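Local coordinates for uncharacterized protein (Photobacterium profundum, PDB 3R87) that acts as a hotdog-fold thioesterase of the 4-hydroxybenzoyl-CoA thioesterase family, probably hydrolysing acyl thioesters, at residues D85-T90 with L121-A126; F66-E71 with V96-A101; Y7-Q12 with C76-S81; G56-K61 with E111-D116. One frame throughout, in Å; residues are numbered along the deposited sequence. Where two conformers were deposited one is given.

Overall arrangement
From the N terminus, strand 7-12 opens contact 3, and after helices 28-41 and 43-53 strand 56-66 opens contact 4. The loop behind that strand, 66-71, starts contact 2. Contact 3 then closes at 76-81, crossing both. At 85-90, where one strand turns into the next, contact 1 opens; contact 2 closes at 96-101, nested inside the loop of contact 4, which closes at 111-116. Contact 1 closes last, at 121-126, crossing contacts 2 and 4. All four reach the same antiparallel sheet. Contacts 1 and 4 adjoin on one side of the chain's centre, joined by Lys-89 with Glu-111; contacts 2 and 3 adjoin on the other, joined by Trp-97 with Asp-77 and Arg-79.

Contact 1 of 4, residues D85-T90 with L121-A126; sequences DGKYKT and LQPVPA
Val-124 meets Lys-87 and Thr-90 where the segment leading to the C-terminal helix of this hotdog-fold domain passes the turn between strands 75-85 and 89-97. The buried part of the contact is Val-124 with Thr-90. Val-124 N-H goes to Lys-87 O at 2.9 Å, lying nearly along the C=O axis (171°), and the same oxygen receives a CA-H...O contact from Pro-123 CA at 3.1 Å. With CG1 anti to the backbone N (chi1 -179°), the other methyl, CG2, is left beside that nitrogen and reaches Thr-90 OG1 at 3.7 Å in the conformer modelled, a tentative detail. Both residues are backed by Leu-129 and Met-132 of helix 126-133, with Pro-125 at its N-cap position. Asp-127, seen to bind magnesium in this protein, belongs to the same helix; no metal is bound to this chain here.

The other side is more exposed. The Tyr-88 ring leans obliquely on the 121-123 backbone, CD1 lying 3.5 Å from Gln-122 C and CE1 3.8 Å from Pro-123 CD. Lys-87 runs beside Pro-123 in the same direction, but its carbons are modelled too close for their detail to be trusted. Water 2 lies near Tyr-88 O and Gln-122 O, with more acceptors in reach than protons to give, while water 1 donates to Lys-87 O at 3.0 Å and to Val-124 O at 2.8 Å.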
loop_
_atom_site.group_PDB
_atom_site.type_symbol
_atom_site.label_atom_id
_atom_site.label_comp_id
_atom_site.label_asym_id
_atom_site.label_seq_id
_atom_site.Cartn_x
_atom_site.Cartn_y
_atom_site.Cartn_z
ATOM N N ASP A 85 -8.553 -29.549 1.314
ATOM C CA ASP A 85 -9.765 -29.866 2.029
ATOM C C ASP A 85 -10.859 -30.090 0.938
ATOM O O ASP A 85 -11.641 -29.204 0.653
ATOM C CB ASP A 85 -10.071 -28.666 2.942
ATOM C CG ASP A 85 -11.374 -28.814 3.717
ATOM O OD1 ASP A 85 -12.002 -27.757 4.092
ATOM O OD2 ASP A 85 -11.760 -29.963 3.975
ATOM N N GLY A 86 -10.848 -31.249 0.272
ATOM C CA GLY A 86 -11.644 -31.455 -0.937
ATOM C C GLY A 86 -11.032 -30.886 -2.206
ATOM O O GLY A 86 -9.912 -30.269 -2.191
ATOM N N LYS A 87 -11.832 -30.914 -3.274
ATOM C CA LYS A 87 -11.454 -30.400 -4.631
ATOM C C LYS A 87 -11.409 -28.874 -4.803
ATOM O O LYS A 87 -10.717 -28.396 -5.750
ATOM C CB LYS A 87 -12.486 -30.989 -5.647
ATOM C CG LYS A 87 -12.257 -30.728 -7.171
ATOM C CD LYS A 87 -13.140 -31.699 -8.088
ATOM C CE LYS A 87 -14.656 -31.547 -8.255
ATOM N NZ LYS A 87 -15.237 -30.672 -9.378
ATOM N N TYR A 88 -12.088 -28.115 -3.933
ATOM C CA TYR A 88 -12.281 -26.690 -4.077
ATOM C C TYR A 88 -11.450 -25.851 -3.149
ATOM O O TYR A 88 -10.952 -24.807 -3.593
ATOM C CB TYR A 88 -13.766 -26.270 -3.953
ATOM C CG TYR A 88 -14.608 -26.907 -5.035
ATOM C CD1 TYR A 88 -14.746 -26.293 -6.311
ATOM C CD2 TYR A 88 -15.187 -28.157 -4.820
ATOM C CE1 TYR A 88 -15.485 -26.906 -7.326
ATOM C CE2 TYR A 88 -15.962 -28.824 -5.833
ATOM C CZ TYR A 88 -16.098 -28.175 -7.082
ATOM O OH TYR A 88 -16.842 -28.756 -8.112
ATOM N N LYS A 89 -11.247 -26.294 -1.897
ATOM C CA LYS A 89 -10.660 -25.499 -0.820
ATOM C C LYS A 89 -9.202 -25.941 -0.598
ATOM O O LYS A 89 -8.844 -27.151 -0.677
ATOM C CB LYS A 89 -11.380 -25.819 0.482
ATOM C CG LYS A 89 -12.888 -25.656 0.389
ATOM C CD LYS A 89 -13.517 -25.682 1.765
ATOM C CE LYS A 89 -13.268 -24.361 2.486
ATOM N NZ LYS A 89 -14.154 -24.110 3.665
ATOM N N THR A 90 -8.398 -24.962 -0.208
ATOM C CA THR A 90 -7.059 -25.186 0.293
ATOM C C THR A 90 -6.949 -24.425 1.601
ATOM O O THR A 90 -7.311 -23.246 1.673
ATOM C CB THR A 90 -5.973 -24.762 -0.715
ATOM O OG1 THR A 90 -6.165 -25.445 -1.937
ATOM C CG2 THR A 90 -4.603 -25.254 -0.199
ATOM N N LEU A 121 -16.752 -20.870 -8.460
ATOM C CA LEU A 121 -15.771 -21.748 -7.838
ATOM C C LEU A 121 -15.377 -22.833 -8.785
ATOM O O LEU A 121 -16.225 -23.426 -9.472
ATOM C CB LEU A 121 -16.308 -22.445 -6.568
ATOM C CG LEU A 121 -16.644 -21.613 -5.346
ATOM C CD1 LEU A 121 -17.386 -22.588 -4.345
ATOM C CD2 LEU A 121 -15.384 -21.026 -4.739
ATOM N N GLN A 122 -14.091 -23.126 -8.804
ATOM C CA GLN A 122 -13.569 -24.135 -9.718
ATOM C C GLN A 122 -12.698 -25.058 -8.859
ATOM O O GLN A 122 -12.062 -24.643 -7.860
ATOM C CB GLN A 122 -12.647 -23.552 -10.810
ATOM C CG GLN A 122 -13.404 -22.516 -11.676
ATOM C CD GLN A 122 -14.539 -23.100 -12.509
ATOM O OE1 GLN A 122 -15.581 -22.398 -12.775
ATOM N NE2 GLN A 122 -14.373 -24.339 -12.921
ATOM N N PRO A 123 -12.528 -26.298 -9.261
ATOM C CA PRO A 123 -11.563 -27.220 -8.532
ATOM C C PRO A 123 -10.079 -26.652 -8.690
ATOM O O PRO A 123 -9.768 -26.056 -9.716
ATOM C CB PRO A 123 -11.684 -28.543 -9.317
ATOM C CG PRO A 123 -13.078 -28.441 -9.877
ATOM C CD PRO A 123 -13.215 -26.999 -10.375
ATOM N N VAL A 124 -9.208 -26.906 -7.722
ATOM C CA VAL A 124 -7.773 -26.502 -7.869
ATOM C C VAL A 124 -7.182 -27.288 -9.035
ATOM O O VAL A 124 -7.256 -28.501 -9.050
ATOM C CB VAL A 124 -6.865 -26.775 -6.665
ATOM C CG1 VAL A 124 -5.420 -26.296 -6.915
ATOM C CG2 VAL A 124 -7.422 -26.174 -5.376
ATOM N N PRO A 125 -6.605 -26.620 -10.063
ATOM C CA PRO A 125 -6.064 -27.385 -11.209
ATOM C C PRO A 125 -4.992 -28.351 -10.777
ATOM O O PRO A 125 -4.133 -28.052 -9.946
ATOM C CB PRO A 125 -5.536 -26.267 -12.109
ATOM C CG PRO A 125 -6.364 -25.055 -11.776
ATOM C CD PRO A 125 -6.552 -25.145 -10.259
ATOM N N ALA A 126 -4.951 -29.541 -11.415
ATOM C CA ALA A 126 -3.929 -30.529 -11.095
ATOM C C ALA A 126 -2.507 -29.990 -11.261
ATOM O O ALA A 126 -1.628 -30.342 -10.497
ATOM C CB ALA A 126 -4.050 -31.760 -12.039
HETATM O O HOH W 1 -8.753 -30.057 -7.205
HETATM O O HOH W 2 -12.435 -23.345 -5.493
#

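Contact 2 of 4, residues F66-E71 with V96-A101; sequences FQDGVE and VWRPGA
Arg-98 reaches over to Asp-68, Gly-69 and Glu-71, forming a salt-bridge network at the end of strand 89-97 in the hotdog sheet. Its NH1 donates to Asp-68 OD2 at 2.8 Å with an N-H...O angle of 147°; the oxygen lies close to the guanidinium plane, whereas the nitrogen approaches from above the carboxylate plane, the two groups being turned 61° apart. At the far side of the guanidinium, NH2 makes a longer salt bridge to Glu-71 OE2 at 3.5 Å. Gly-69 O sits over one face, offset toward the rim, and although it is 3.3 Å from NH1 the angle is too poor for a hydrogen bond. The bend at chi3 (67°) brings NE round from the aliphatic stem, whose CG passes Val-70 CG2 at 3.9 Å. The same methyl also meets Val-96 CG1 at 4.3 Å.

Further partners fix the charged groups. Arg-98 NH2 also pairs with Glu-74, whose other carboxylate oxygen accepts from Glu-71 N, and Asp-68 OD1 pairs with Lys-119 of the second subunit. The backbone of Arg-98 opens a type II turn, closed by Ala-101 N donating to Arg-98 O at 3.0 Å.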
loop_
_atom_site.group_PDB
_atom_site.type_symbol
_atom_site.label_atom_id
_atom_site.label_comp_id
_atom_site.label_asym_id
_atom_site.label_seq_id
_atom_site.Cartn_x
_atom_site.Cartn_y
_atom_site.Cartn_z
ATOM N N PHE A 66 -2.421 -11.322 15.943
ATOM C CA PHE A 66 -1.271 -10.419 15.927
ATOM C C PHE A 66 -0.767 -10.384 17.349
ATOM O O PHE A 66 -1.377 -9.738 18.196
ATOM C CB PHE A 66 -1.633 -9.037 15.412
ATOM C CG PHE A 66 -2.313 -9.029 14.083
ATOM C CD1 PHE A 66 -1.631 -9.004 12.879
ATOM C CD2 PHE A 66 -3.709 -9.072 14.030
ATOM C CE1 PHE A 66 -2.304 -9.001 11.664
ATOM C CE2 PHE A 66 -4.368 -9.041 12.836
ATOM C CZ PHE A 66 -3.705 -9.003 11.622
ATOM N N GLN A 67 0.330 -11.113 17.625
ATOM C CA GLN A 67 0.866 -11.341 18.956
ATOM C C GLN A 67 2.052 -10.466 19.348
ATOM O O GLN A 67 2.321 -10.325 20.523
ATOM C CB GLN A 67 1.404 -12.909 19.070
ATOM C CG GLN A 67 0.319 -13.818 18.795
ATOM C CD GLN A 67 0.604 -15.249 19.134
ATOM O OE1 GLN A 67 1.694 -15.880 18.823
ATOM N NE2 GLN A 67 -0.417 -15.845 19.710
ATOM N N ASP A 68 2.791 -9.957 18.376
ATOM C CA ASP A 68 3.952 -9.123 18.675
ATOM C C ASP A 68 4.148 -8.150 17.532
ATOM O O ASP A 68 3.869 -8.471 16.388
ATOM C CB ASP A 68 5.236 -9.984 18.798
ATOM C CG ASP A 68 6.316 -9.274 19.487
ATOM O OD1 ASP A 68 6.102 -8.224 20.186
ATOM O OD2 ASP A 68 7.465 -9.733 19.340
ATOM N N GLY A 69 4.698 -6.994 17.828
ATOM C CA GLY A 69 5.022 -6.003 16.832
ATOM C C GLY A 69 6.311 -6.344 16.106
ATOM O O GLY A 69 7.297 -6.816 16.701
ATOM N N VAL A 70 6.361 -6.128 14.815
ATOM C CA VAL A 70 7.510 -6.366 13.977
ATOM C C VAL A 70 8.128 -4.999 13.638
ATOM O O VAL A 70 7.420 -4.030 13.373
ATOM C CB VAL A 70 7.102 -7.139 12.740
ATOM C CG1 VAL A 70 8.230 -7.320 11.769
ATOM C CG2 VAL A 70 6.467 -8.524 13.099
ATOM N N GLU A 71 9.462 -4.927 13.623
ATOM C CA GLU A 71 10.158 -3.664 13.518
ATOM C C GLU A 71 10.909 -3.472 12.209
ATOM O O GLU A 71 11.291 -4.411 11.507
ATOM C CB GLU A 71 11.126 -3.506 14.686
ATOM C CG GLU A 71 10.350 -3.449 15.999
ATOM C CD GLU A 71 11.183 -3.423 17.218
ATOM O OE1 GLU A 71 12.372 -3.212 17.152
ATOM O OE2 GLU A 71 10.640 -3.723 18.298
ATOM N N VAL A 96 4.352 -15.381 10.812
ATOM C CA VAL A 96 5.513 -14.487 10.730
ATOM C C VAL A 96 6.371 -14.688 11.945
ATOM O O VAL A 96 5.894 -14.531 13.080
ATOM C CB VAL A 96 5.031 -12.998 10.733
ATOM C CG1 VAL A 96 6.241 -12.083 10.718
ATOM C CG2 VAL A 96 4.048 -12.716 9.639
ATOM N N TRP A 97 7.659 -15.010 11.718
ATOM C CA TRP A 97 8.601 -15.198 12.828
ATOM C C TRP A 97 9.691 -14.114 12.729
ATOM O O TRP A 97 10.431 -14.032 11.716
ATOM C CB TRP A 97 9.249 -16.598 12.717
ATOM C CG TRP A 97 8.293 -17.658 13.183
ATOM C CD1 TRP A 97 7.146 -18.074 12.569
ATOM C CD2 TRP A 97 8.389 -18.424 14.379
ATOM N NE1 TRP A 97 6.541 -19.062 13.315
ATOM C CE2 TRP A 97 7.293 -19.274 14.435
ATOM C CE3 TRP A 97 9.334 -18.445 15.441
ATOM C CZ2 TRP A 97 7.085 -20.184 15.486
ATOM C CZ3 TRP A 97 9.146 -19.346 16.454
ATOM C CH2 TRP A 97 8.047 -20.203 16.477
ATOM N N ARG A 98 9.817 -13.334 13.783
ATOM C CA ARG A 98 10.891 -12.355 13.913
ATOM C C ARG A 98 12.209 -13.058 14.135
ATOM O O ARG A 98 12.243 -14.218 14.654
ATOM C CB ARG A 98 10.639 -11.388 15.037
ATOM C CG ARG A 98 9.379 -10.510 14.811
ATOM C CD ARG A 98 9.064 -9.641 15.970
ATOM N NE ARG A 98 10.080 -8.599 16.173
ATOM C CZ ARG A 98 10.342 -7.965 17.333
ATOM N NH1 ARG A 98 9.681 -8.271 18.469
ATOM N NH2 ARG A 98 11.272 -7.030 17.389
ATOM N N PRO A 99 13.338 -12.449 13.808
ATOM C CA PRO A 99 14.648 -13.143 13.958
ATOM C C PRO A 99 14.898 -13.581 15.365
ATOM O O PRO A 99 14.830 -12.818 16.319
ATOM C CB PRO A 99 15.637 -12.057 13.540
ATOM C CG PRO A 99 14.907 -11.005 12.925
ATOM C CD PRO A 99 13.471 -11.126 13.192
ATOM N N GLY A 100 15.188 -14.887 15.528
ATOM C CA GLY A 100 15.494 -15.441 16.845
ATOM C C GLY A 100 14.301 -15.648 17.775
ATOM O O GLY A 100 14.511 -16.083 18.918
ATOM N N ALA A 101 13.080 -15.372 17.331
ATOM C CA ALA A 101 11.929 -15.429 18.238
ATOM C C ALA A 101 11.566 -16.850 18.573
ATOM O O ALA A 101 11.735 -17.781 17.783
ATOM C CB ALA A 101 10.729 -14.774 17.543
#

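Contact 3 of 4, residues Y7-Q12 with C76-S81; sequences YHHPVQ and CDIRTS
Tyr-7, His-9 and Val-11 pair with Thr-80, Ile-78 and Cys-76 in antiparallel hydrogen-bonded pairs, each made of two backbone bonds. Six such N-H...O bonds join the strands, the shortest including Tyr-7 N to Thr-80 O at 2.8 Å. In the non-hydrogen-bonded pairs between them, His-8 with Arg-79 and Pro-10 with Asp-77, the backbones still touch through CA-H...O contacts such as Arg-79 CA to Tyr-7 O at 3.2 Å.

Polar side chains gather on the face of His-8, Asp-77 and Arg-79. Asp-77 CG, anti to the backbone N (chi1 -170°), sets the carboxylate beside His-8, and its OD2 accepts two bonds. His-8 ND1 comes in the plane of its ring at 2.7 Å to the syn lone pair of OD2, with ring and carboxylate only 19° from coplanar. Arg-79 NE completes a salt bridge to Asp-77 OD2 at 2.8 Å, approaching 49° above the carboxylate plane. These two grips would fix the rotation of the carboxylate. Beyond it, Arg-79 makes a cation-pi contact with Trp-97.

Apolar contacts belong to the other face, where Val-11 CG2, in its modelled conformer, meets Ile-78 CG1 at 3.6 Å and both lean on helix 28-41. Also on this face, Thr-80 OG1 bonds Gln-94 and the His-9 ring stacks on His-39. An N-terminal strand paired to a curved antiparallel sheet that wraps a long central helix is the hotdog fold.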
loop_
_atom_site.group_PDB
_atom_site.type_symbol
_atom_site.label_atom_id
_atom_site.label_comp_id
_atom_site.label_asym_id
_atom_site.label_seq_id
_atom_site.Cartn_x
_atom_site.Cartn_y
_atom_site.Cartn_z
ATOM N N TYR A 7 7.197 -24.395 4.568
ATOM C CA TYR A 7 7.949 -23.609 3.593
ATOM C C TYR A 7 8.383 -22.305 4.248
ATOM O O TYR A 7 7.654 -21.774 5.094
ATOM C CB TYR A 7 7.079 -23.297 2.362
ATOM C CG TYR A 7 6.672 -24.542 1.612
ATOM C CD1 TYR A 7 7.384 -24.941 0.483
ATOM C CD2 TYR A 7 5.595 -25.309 1.985
ATOM C CE1 TYR A 7 7.015 -26.116 -0.198
ATOM C CE2 TYR A 7 5.216 -26.493 1.308
ATOM C CZ TYR A 7 5.922 -26.855 0.228
ATOM O OH TYR A 7 5.570 -28.001 -0.442
ATOM N N HIS A 8 9.508 -21.776 3.839
ATOM C CA HIS A 8 10.087 -20.578 4.385
ATOM C C HIS A 8 10.229 -19.519 3.300
ATOM O O HIS A 8 10.731 -19.826 2.217
ATOM C CB HIS A 8 11.483 -20.888 4.972
ATOM C CG HIS A 8 11.454 -21.865 6.090
ATOM N ND1 HIS A 8 11.456 -21.488 7.391
ATOM C CD2 HIS A 8 11.407 -23.234 6.075
ATOM C CE1 HIS A 8 11.409 -22.578 8.177
ATOM N NE2 HIS A 8 11.374 -23.632 7.386
ATOM N N HIS A 9 9.857 -18.272 3.604
ATOM C CA HIS A 9 9.993 -17.156 2.662
ATOM C C HIS A 9 10.387 -15.948 3.436
ATOM O O HIS A 9 9.682 -15.532 4.326
ATOM C CB HIS A 9 8.624 -16.920 1.964
ATOM C CG HIS A 9 8.629 -15.695 1.069
ATOM N ND1 HIS A 9 9.427 -15.610 -0.021
ATOM C CD2 HIS A 9 8.004 -14.461 1.184
ATOM C CE1 HIS A 9 9.313 -14.379 -0.552
ATOM N NE2 HIS A 9 8.396 -13.688 0.122
ATOM N N PRO A 10 11.528 -15.338 3.120
ATOM C CA PRO A 10 11.971 -14.170 3.892
ATOM C C PRO A 10 11.230 -12.920 3.475
ATOM O O PRO A 10 10.938 -12.736 2.293
ATOM C CB PRO A 10 13.456 -14.049 3.538
ATOM C CG PRO A 10 13.544 -14.675 2.153
ATOM C CD PRO A 10 12.539 -15.728 2.079
ATOM N N VAL A 11 10.980 -12.036 4.424
ATOM C CA VAL A 11 10.425 -10.722 4.144
ATOM C C VAL A 11 11.198 -9.688 4.935
ATOM O O VAL A 11 11.233 -9.755 6.175
ATOM C CB VAL A 11 8.896 -10.641 4.493
ATOM C CG1 VAL A 11 8.424 -9.174 4.440
ATOM C CG2 VAL A 11 8.149 -11.517 3.494
ATOM N N GLN A 12 11.773 -8.705 4.238
ATOM C CA GLN A 12 12.424 -7.600 4.904
ATOM C C GLN A 12 11.418 -6.466 5.104
ATOM O O GLN A 12 10.599 -6.174 4.234
ATOM C CB GLN A 12 13.620 -7.108 4.115
ATOM C CG GLN A 12 14.373 -6.014 4.791
ATOM C CD GLN A 12 15.770 -5.769 4.340
ATOM O OE1 GLN A 12 16.459 -6.694 3.865
ATOM N NE2 GLN A 12 16.252 -4.573 4.519
ATOM N N CYS A 76 12.144 -11.042 8.528
ATOM C CA CYS A 76 11.295 -12.064 9.129
ATOM C C CYS A 76 11.220 -13.259 8.232
ATOM O O CYS A 76 11.543 -13.223 7.037
ATOM C CB CYS A 76 9.906 -11.497 9.302
ATOM S SG CYS A 76 9.822 -10.209 10.559
ATOM N N ASP A 77 10.853 -14.398 8.828
ATOM C CA ASP A 77 10.582 -15.625 8.083
ATOM C C ASP A 77 9.089 -15.848 8.053
ATOM O O ASP A 77 8.454 -15.943 9.107
ATOM C CB ASP A 77 11.278 -16.799 8.769
ATOM C CG ASP A 77 11.270 -18.082 7.973
ATOM O OD1 ASP A 77 10.962 -18.085 6.784
ATOM O OD2 ASP A 77 11.599 -19.125 8.594
ATOM N N ILE A 78 8.516 -15.921 6.856
ATOM C CA ILE A 78 7.131 -16.334 6.697
ATOM C C ILE A 78 7.145 -17.857 6.544
ATOM O O ILE A 78 7.798 -18.370 5.645
ATOM C CB ILE A 78 6.442 -15.680 5.490
ATOM C CG1 ILE A 78 6.683 -14.194 5.405
ATOM C CG2 ILE A 78 4.999 -16.096 5.465
ATOM C CD1 ILE A 78 6.155 -13.483 6.571
ATOM N N ARG A 79 6.436 -18.536 7.429
ATOM C CA ARG A 79 6.453 -20.010 7.486
ATOM C C ARG A 79 5.072 -20.493 7.138
ATOM O O ARG A 79 4.086 -20.142 7.833
ATOM C CB ARG A 79 6.889 -20.440 8.871
ATOM C CG ARG A 79 8.283 -19.978 9.202
ATOM C CD ARG A 79 8.800 -20.528 10.511
ATOM N NE ARG A 79 10.128 -20.039 10.774
ATOM C CZ ARG A 79 10.763 -20.223 11.926
ATOM N NH1 ARG A 79 10.129 -20.883 12.925
ATOM N NH2 ARG A 79 11.967 -19.731 12.092
ATOM N N THR A 80 4.965 -21.314 6.102
ATOM C CA THR A 80 3.693 -21.668 5.501
ATOM C C THR A 80 3.559 -23.175 5.351
ATOM O O THR A 80 4.487 -23.830 4.876
ATOM C CB THR A 80 3.608 -21.041 4.088
ATOM O OG1 THR A 80 3.655 -19.618 4.209
ATOM C CG2 THR A 80 2.353 -21.410 3.332
ATOM N N SER A 81 2.402 -23.707 5.667
ATOM C CA SER A 81 2.036 -25.049 5.283
ATOM C C SER A 81 0.627 -25.044 4.714
ATOM O O SER A 81 -0.136 -24.091 4.920
ATOM C CB SER A 81 2.144 -26.044 6.455
ATOM O OG SER A 81 1.222 -25.678 7.435
#

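Contact 4 of 4, residues G56-K61 with E111-D116; sequences GFAVYK and EMVCLD
Phe-57 lies between Met-112 and Cys-114 on the face of the sheet that also carries Val-59. In the conformers modelled, a bend at chi3 of Met-112 (77°) brings CE to 3.6 Å from Phe-57 CD1, and SD stands obliquely to the ring, 4.3 Å from its centroid, in a Met-aromatic contact. Cys-114 adds a sulfur-aromatic contact of its own, again oblique, while its CB approaches Phe-57 CE1 at 3.6 Å. Leu-46 and Leu-49 of helix 43-53 and the loop residues Val-124 and Pro-125 also pack against this ring. Across the sheet, a second apolar patch forms where Ala-58 CB meets Leu-115 CD1 at 3.7 Å, with Val-113 and Tyr-60 CB beside it.

Between the two faces run the backbone bonds. Gly-56 and Ala-58 exchange pairs of them with Leu-115 and Val-113, and then the register slips by one residue. Glu-111 O receives Tyr-60 N at 2.8 Å and, weakly, Lys-61 N at 3.3 Å, while Glu-111 N returns a bond to Lys-61 O.

At the polar margin the side chains of Tyr-60, Lys-61 and Glu-111 run the same way. Glu-111 OE1 lies at the edge of the tyrosine ring, 3.7 Å from Tyr-60 CD2, and is 4.9 Å from Lys-61 NZ; its salt-bridge partner is Lys-89 NZ. Lys-61, itself part of the bulge, also pairs with a strand of the second subunit. The arrangement is a classic beta bulge, set in a hotdog sheet that continues across the subunit interface.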
loop_
_atom_site.group_PDB
_atom_site.type_symbol
_atom_site.label_atom_id
_atom_site.label_comp_id
_atom_site.label_asym_id
_atom_site.label_seq_id
_atom_site.Cartn_x
_atom_site.Cartn_y
_atom_site.Cartn_z
ATOM N N GLY A 56 -7.892 -17.878 -11.219
ATOM C CA GLY A 56 -6.962 -17.393 -10.208
ATOM C C GLY A 56 -7.530 -17.778 -8.809
ATOM O O GLY A 56 -8.610 -18.359 -8.707
ATOM N N PHE A 57 -6.727 -17.539 -7.795
ATOM C CA PHE A 57 -7.191 -17.926 -6.403
ATOM C C PHE A 57 -7.656 -16.702 -5.655
ATOM O O PHE A 57 -7.228 -15.575 -5.951
ATOM C CB PHE A 57 -6.040 -18.608 -5.737
ATOM C CG PHE A 57 -5.716 -19.891 -6.383
ATOM C CD1 PHE A 57 -6.408 -21.020 -6.042
ATOM C CD2 PHE A 57 -4.708 -19.986 -7.281
ATOM C CE1 PHE A 57 -6.102 -22.208 -6.666
ATOM C CE2 PHE A 57 -4.434 -21.201 -7.884
ATOM C CZ PHE A 57 -5.188 -22.296 -7.606
ATOM N N ALA A 58 -8.534 -16.995 -4.658
ATOM C CA ALA A 58 -9.096 -15.957 -3.808
ATOM C C ALA A 58 -9.102 -16.424 -2.396
ATOM O O ALA A 58 -9.357 -17.621 -2.106
ATOM C CB ALA A 58 -10.482 -15.551 -4.296
ATOM N N VAL A 59 -8.857 -15.558 -1.462
ATOM C CA VAL A 59 -9.001 -15.833 -0.062
ATOM C C VAL A 59 -10.473 -15.726 0.283
ATOM O O VAL A 59 -11.087 -14.659 0.080
ATOM C CB VAL A 59 -8.113 -14.881 0.777
ATOM C CG1 VAL A 59 -8.401 -15.043 2.233
ATOM C CG2 VAL A 59 -6.604 -15.102 0.503
ATOM N N TYR A 60 -11.035 -16.788 0.846
ATOM C CA TYR A 60 -12.371 -16.798 1.360
ATOM C C TYR A 60 -12.443 -16.438 2.834
ATOM O O TYR A 60 -13.302 -15.679 3.247
ATOM C CB TYR A 60 -12.978 -18.205 1.044
ATOM C CG TYR A 60 -14.320 -18.383 1.694
ATOM C CD1 TYR A 60 -15.333 -17.432 1.498
ATOM C CD2 TYR A 60 -14.530 -19.477 2.529
ATOM C CE1 TYR A 60 -16.625 -17.559 2.126
ATOM C CE2 TYR A 60 -15.849 -19.675 3.131
ATOM C CZ TYR A 60 -16.826 -18.648 2.927
ATOM O OH TYR A 60 -18.072 -18.820 3.532
ATOM N N LYS A 61 -11.511 -16.982 3.634
ATOM C CA LYS A 61 -11.469 -16.694 5.052
ATOM C C LYS A 61 -10.029 -16.477 5.457
ATOM O O LYS A 61 -9.126 -17.162 4.960
ATOM C CB LYS A 61 -12.094 -17.805 5.903
ATOM C CG LYS A 61 -13.593 -17.810 5.788
ATOM C CD LYS A 61 -14.217 -18.866 6.728
ATOM C CE LYS A 61 -15.735 -18.812 6.686
ATOM N NZ LYS A 61 -16.286 -19.816 7.634
ATOM N N GLU A 111 -8.240 -19.772 4.252
ATOM C CA GLU A 111 -8.934 -20.676 3.371
ATOM C C GLU A 111 -9.003 -20.067 2.005
ATOM O O GLU A 111 -9.500 -18.922 1.852
ATOM C CB GLU A 111 -10.347 -20.965 3.846
ATOM C CG GLU A 111 -10.446 -21.484 5.182
ATOM C CD GLU A 111 -11.841 -21.998 5.555
ATOM O OE1 GLU A 111 -12.843 -21.844 4.769
ATOM O OE2 GLU A 111 -11.953 -22.488 6.705
ATOM N N MET A 112 -8.550 -20.775 0.998
ATOM C CA MET A 112 -8.413 -20.316 -0.357
ATOM C C MET A 112 -9.357 -21.115 -1.275
ATOM O O MET A 112 -9.448 -22.350 -1.114
ATOM C CB MET A 112 -6.950 -20.653 -0.765
ATOM C CG MET A 112 -6.563 -20.249 -2.161
ATOM S SD MET A 112 -4.911 -20.631 -2.692
ATOM C CE MET A 112 -4.831 -22.230 -3.055
ATOM N N VAL A 113 -9.940 -20.439 -2.257
ATOM C CA VAL A 113 -10.707 -21.065 -3.341
ATOM C C VAL A 113 -10.110 -20.602 -4.678
ATOM O O VAL A 113 -9.308 -19.707 -4.763
ATOM C CB VAL A 113 -12.163 -20.651 -3.219
ATOM C CG1 VAL A 113 -12.724 -21.176 -1.908
ATOM C CG2 VAL A 113 -12.379 -19.124 -3.277
ATOM N N CYS A 114 -10.550 -21.308 -5.755
ATOM C CA CYS A 114 -10.163 -20.974 -7.120
ATOM C C CYS A 114 -11.392 -20.467 -7.901
ATOM O O CYS A 114 -12.420 -21.089 -7.802
ATOM C CB CYS A 114 -9.584 -22.238 -7.748
ATOM S SG CYS A 114 -9.047 -22.009 -9.510
ATOM N N LEU A 115 -11.304 -19.314 -8.529
ATOM C CA LEU A 115 -12.455 -18.670 -9.189
ATOM C C LEU A 115 -12.121 -18.427 -10.650
ATOM O O LEU A 115 -10.954 -18.078 -10.990
ATOM C CB LEU A 115 -12.789 -17.287 -8.495
ATOM C CG LEU A 115 -13.085 -17.239 -7.043
ATOM C CD1 LEU A 115 -13.396 -15.839 -6.585
ATOM C CD2 LEU A 115 -14.211 -18.198 -6.595
ATOM N N ASP A 116 -13.125 -18.488 -11.497
ATOM C CA ASP A 116 -13.015 -17.936 -12.856
ATOM C C ASP A 116 -13.430 -16.453 -12.854
ATOM O O ASP A 116 -13.724 -15.853 -11.779
ATOM C CB ASP A 116 -13.822 -18.796 -13.827
ATOM C CG ASP A 116 -15.320 -18.728 -13.581
ATOM O OD1 ASP A 116 -15.817 -17.816 -12.884
ATOM O OD2 ASP A 116 -15.928 -19.700 -14.055
#